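Local coordinates for NAD-dependent dehydrogenase (Rhizobium meliloti, PDB 4Z0P), which reduces glyoxylate and hydroxypyruvate with NADPH as an NADPH-dependent 2-hydroxyacid dehydrogenase, at residues 115-120 with 133-138. Numbering follows the deposited sequence.
With OXD (oxalic acid), chain D.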
ATOM      1  N   LEU A 115      -4.936   6.757  -4.279  1.00 17.06           N
ATOM      2  CA  LEU A 115      -4.817   7.918  -3.389  1.00 16.85           C
ATOM      3  C   LEU A 115      -3.611   8.759  -3.738  1.00 20.33           C
ATOM      4  O   LEU A 115      -3.692   9.985  -3.824  1.00 19.36           O
ATOM      5  CB  LEU A 115      -4.684   7.485  -1.941  1.00 17.78           C
ATOM      6  CG  LEU A 115      -4.382   8.583  -0.894  1.00 20.35           C
ATOM      7  CD1 LEU A 115      -5.585   9.517  -0.762  1.00 21.54           C
ATOM      8  CD2 LEU A 115      -3.968   7.958   0.430  1.00 20.83           C
ATOM      9  N   ARG A 116      -2.486   8.084  -3.905  1.00 17.53           N
ATOM     10  CA  ARG A 116      -1.203   8.760  -4.083  1.00 17.58           C
ATOM     11  C   ARG A 116      -0.864   9.069  -5.558  1.00 20.05           C
ATOM     12  O   ARG A 116       0.248   9.443  -5.881  1.00 18.79           O
ATOM     13  CB  ARG A 116      -0.101   7.963  -3.392  1.00 19.05           C
ATOM     14  CG  ARG A 116      -0.272   7.799  -1.879  1.00 18.67           C
ATOM     15  CD  ARG A 116      -0.392   9.104  -1.083  1.00 20.52           C
ATOM     16  NE  ARG A 116       0.870   9.814  -1.191  1.00 19.45           N
ATOM     17  CZ  ARG A 116       1.721  10.060  -0.194  1.00 20.23           C
ATOM     18  NH1 ARG A 116       1.428   9.782   1.063  1.00 19.18           N
ATOM     19  NH2 ARG A 116       2.880  10.627  -0.487  1.00 20.03           N
ATOM     20  N   GLN A 117      -1.855   8.984  -6.425  1.00 18.47           N
ATOM     21  CA  GLN A 117      -1.773   9.506  -7.800  1.00 18.87           C
ATOM     22  C   GLN A 117      -0.584   8.895  -8.528  1.00 20.47           C
ATOM     23  O   GLN A 117       0.151   9.551  -9.268  1.00 20.29           O
ATOM     24  CB  GLN A 117      -1.686  11.035  -7.788  1.00 19.81           C
ATOM     25  CG  GLN A 117      -2.823  11.652  -7.014  1.00 19.78           C
ATOM     26  CD  GLN A 117      -2.771  13.153  -6.988  1.00 23.43           C
ATOM     27  OE1 GLN A 117      -3.261  13.819  -7.904  1.00 22.90           O
ATOM     28  NE2 GLN A 117      -2.180  13.699  -5.939  1.00 20.46           N
ATOM     29  N   HIS A 118      -0.433   7.590  -8.339  1.00 18.71           N
ATOM     30  CA  HIS A 118       0.731   6.891  -8.876  1.00 17.37           C
ATOM     31  C   HIS A 118       0.830   7.004 -10.380  1.00 19.20           C
ATOM     32  O   HIS A 118       1.920   7.271 -10.903  1.00 19.56           O
ATOM     33  CB  HIS A 118       0.721   5.430  -8.449  1.00 20.14           C
ATOM     34  CG  HIS A 118       1.870   4.658  -8.992  1.00 20.04           C
ATOM     35  ND1 HIS A 118       3.160   4.852  -8.545  1.00 20.97           N
ATOM     36  CD2 HIS A 118       1.939   3.703  -9.948  1.00 21.19           C
ATOM     37  CE1 HIS A 118       3.966   4.024  -9.184  1.00 22.38           C
ATOM     38  NE2 HIS A 118       3.251   3.314 -10.039  1.00 21.70           N
ATOM     39  N   ARG A 119      -0.291   6.837 -11.089  1.00 20.00           N
ATOM     40  CA  ARG A 119      -0.232   6.948 -12.553  1.00 21.23           C
ATOM     41  C   ARG A 119       0.154   8.355 -13.043  1.00 19.70           C
ATOM     42  O   ARG A 119       0.935   8.480 -13.987  1.00 20.74           O
ATOM     43  CB  ARG A 119      -1.481   6.393 -13.238  1.00 28.45           C
ATOM     44  CG  ARG A 119      -1.446   4.851 -13.329  1.00 25.57           C
ATOM     45  CD  ARG A 119      -0.561   4.314 -14.472  1.00 25.35           C
ATOM     46  NE  ARG A 119      -0.489   2.842 -14.563  1.00 27.03           N
ATOM     47  CZ  ARG A 119      -1.472   2.065 -15.037  1.00 29.00           C
ATOM     48  NH1 ARG A 119      -2.605   2.602 -15.445  1.00 26.92           N
ATOM     49  NH2 ARG A 119      -1.323   0.750 -15.105  1.00 26.58           N
ATOM     50  N   ALA A 120      -0.331   9.389 -12.375  1.00 20.00           N
ATOM     51  CA  ALA A 120       0.089  10.763 -12.683  1.00 21.14           C
ATOM     52  C   ALA A 120       1.582  10.972 -12.501  1.00 18.96           C
ATOM     53  O   ALA A 120       2.238  11.545 -13.361  1.00 20.70           O
ATOM     54  CB  ALA A 120      -0.700  11.768 -11.869  1.00 22.03           C
ATOM     55  N   LEU A 133       2.313  17.361  -6.900  1.00 20.69           N
ATOM     56  CA  LEU A 133       0.877  17.534  -7.054  1.00 20.49           C
ATOM     57  C   LEU A 133       0.233  17.731  -5.698  1.00 25.78           C
ATOM     58  O   LEU A 133       0.660  17.162  -4.697  1.00 23.35           O
ATOM     59  CB  LEU A 133       0.258  16.288  -7.699  1.00 21.02           C
ATOM     60  CG  LEU A 133       0.909  15.903  -9.035  1.00 23.54           C
ATOM     61  CD1 LEU A 133       0.331  14.573  -9.497  1.00 24.10           C
ATOM     62  CD2 LEU A 133       0.711  16.998 -10.064  1.00 27.77           C
ATOM     63  N   SER A 134      -0.837  18.509  -5.675  1.00 23.03           N
ATOM     64  CA  SER A 134      -1.617  18.642  -4.454  0.50 20.67           C
ATOM     65  C   SER A 134      -2.130  17.259  -4.062  1.00 22.61           C
ATOM     66  O   SER A 134      -2.585  16.490  -4.909  1.00 24.29           O
ATOM     67  CB  SER A 134      -2.760  19.644  -4.624  0.50 27.38           C
ATOM     68  OG  SER A 134      -2.268  20.963  -4.481  0.50 27.40           O
ATOM     69  N   GLN A 135      -2.063  16.945  -2.766  1.00 22.41           N
ATOM     70  CA  GLN A 135      -2.232  15.567  -2.321  1.00 21.48           C
ATOM     71  C   GLN A 135      -3.125  15.421  -1.088  1.00 22.74           C
ATOM     72  O   GLN A 135      -2.790  15.908  -0.004  1.00 21.43           O
ATOM     73  CB  GLN A 135      -0.838  15.006  -2.022  1.00 19.96           C
ATOM     74  CG  GLN A 135      -0.825  13.563  -1.526  1.00 20.31           C
ATOM     75  CD  GLN A 135      -1.373  12.618  -2.561  1.00 19.61           C
ATOM     76  OE1 GLN A 135      -0.790  12.479  -3.636  1.00 19.95           O
ATOM     77  NE2 GLN A 135      -2.505  11.999  -2.275  1.00 20.25           N
ATOM     78  N   PRO A 136      -4.262  14.748  -1.237  1.00 20.79           N
ATOM     79  CA  PRO A 136      -5.071  14.434  -0.056  1.00 21.14           C
ATOM     80  C   PRO A 136      -4.430  13.366   0.817  1.00 21.54           C
ATOM     81  O   PRO A 136      -3.572  12.604   0.357  1.00 21.49           O
ATOM     82  CB  PRO A 136      -6.367  13.894  -0.657  1.00 23.33           C
ATOM     83  CG  PRO A 136      -5.974  13.378  -1.979  1.00 29.01           C
ATOM     84  CD  PRO A 136      -4.916  14.303  -2.484  1.00 22.40           C
ATOM     85  N   GLU A 137      -4.823  13.327   2.075  1.00 21.06           N
ATOM     86  CA  GLU A 137      -4.423  12.232   2.941  1.00 22.26           C
ATOM     87  C   GLU A 137      -5.517  11.162   2.871  1.00 21.82           C
ATOM     88  O   GLU A 137      -6.645  11.413   2.385  1.00 20.45           O
ATOM     89  CB  GLU A 137      -4.181  12.697   4.382  1.00 22.30           C
ATOM     90  CG  GLU A 137      -5.407  13.213   5.116  1.00 23.41           C
ATOM     91  CD  GLU A 137      -5.157  13.523   6.583  1.00 33.56           C
ATOM     92  OE1 GLU A 137      -4.751  12.621   7.332  1.00 28.52           O
ATOM     93  OE2 GLU A 137      -5.415  14.674   6.988  1.00 30.46           O
ATOM     94  N   ALA A 138      -5.206   9.972   3.370  1.00 20.00           N
ATOM     95  CA  ALA A 138      -6.182   8.878   3.332  1.00 19.53           C
ATOM     96  C   ALA A 138      -7.524   9.221   3.964  1.00 21.05           C
ATOM     97  O   ALA A 138      -8.584   8.842   3.453  1.00 21.16           O
ATOM     98  CB  ALA A 138      -5.602   7.635   3.977  1.00 19.31           C
TER
HETATM   99  C1  OXD D 403       4.117   1.567 -13.022  0.50 27.05           C
HETATM  100  C2  OXD D 403       2.767   2.019 -13.313  0.50 33.11           C
HETATM  101  O3  OXD D 403       4.816   1.111 -13.944  0.50 31.40           O
HETATM  102  O4  OXD D 403       1.853   1.717 -12.526  0.50 21.42           O
HETATM  103  O5  OXD D 403       4.530   1.649 -11.848  0.50 23.89           O
HETATM  104  O6  OXD D 403       2.554   2.692 -14.337  0.50 31.53           O
HETATM  105  O   HOH W   1      -3.629  16.584  -7.705  1.00 40.36           O
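A Schellman motif ends helix 97-115 in front of helix 118-126, and the side chains of L115, R116 and Q117 at this break meet the loop 133-138 that leads to strand 142-146. Q117, its phi positive, is the C-prime residue, and Q135 reads the helix end with its amide. Q135 NE2 donates to the carbonyl O of L115 at 2.8 Å, from well above that carbonyl's plane, and its second hydrogen goes almost straight (171°) to its own neighbour, P136 O, on a lone pair. CG of Q135 stands anti to the backbone N (chi1 179°), and the bend at chi2 brings CD to the carbonyl of L115. Its OE1 receives Q117 NE2 at 3.0 Å, again from above the carbonyl plane, the two amide planes standing 73° apart. Glutamine suits both places, since one amide gives and takes: Q117 NE2 also donates to S134 O, and a water bridges Q117 OE1 to that same carbonyl. A leucine in place of Q135 would probably leave L115 O and Q117 NE2 each short of a partner across the contact. R116 lays CD and NE across the Q135 amide, while its guanidinium forms a salt bridge with E105 of the second subunit. Apolar contacts flank the polar centre: L115 CD2 meets A138 CB at 3.9 Å, and A120 CB meets L133 CD1 at 3.8 Å. On helix 118-126, H118 NE2 donates to oxalate O5 at 2.8 Å and R119 NE to O6; H118 and R119 of the second subunit bind the same oxalate. The arrangement is that of a Schellman-terminated helix joined by glutamine amides to the loop that leads to strand 142-146 of the parallel, Rossmann-type nucleotide-binding sheet, here forming part of the subunit interface.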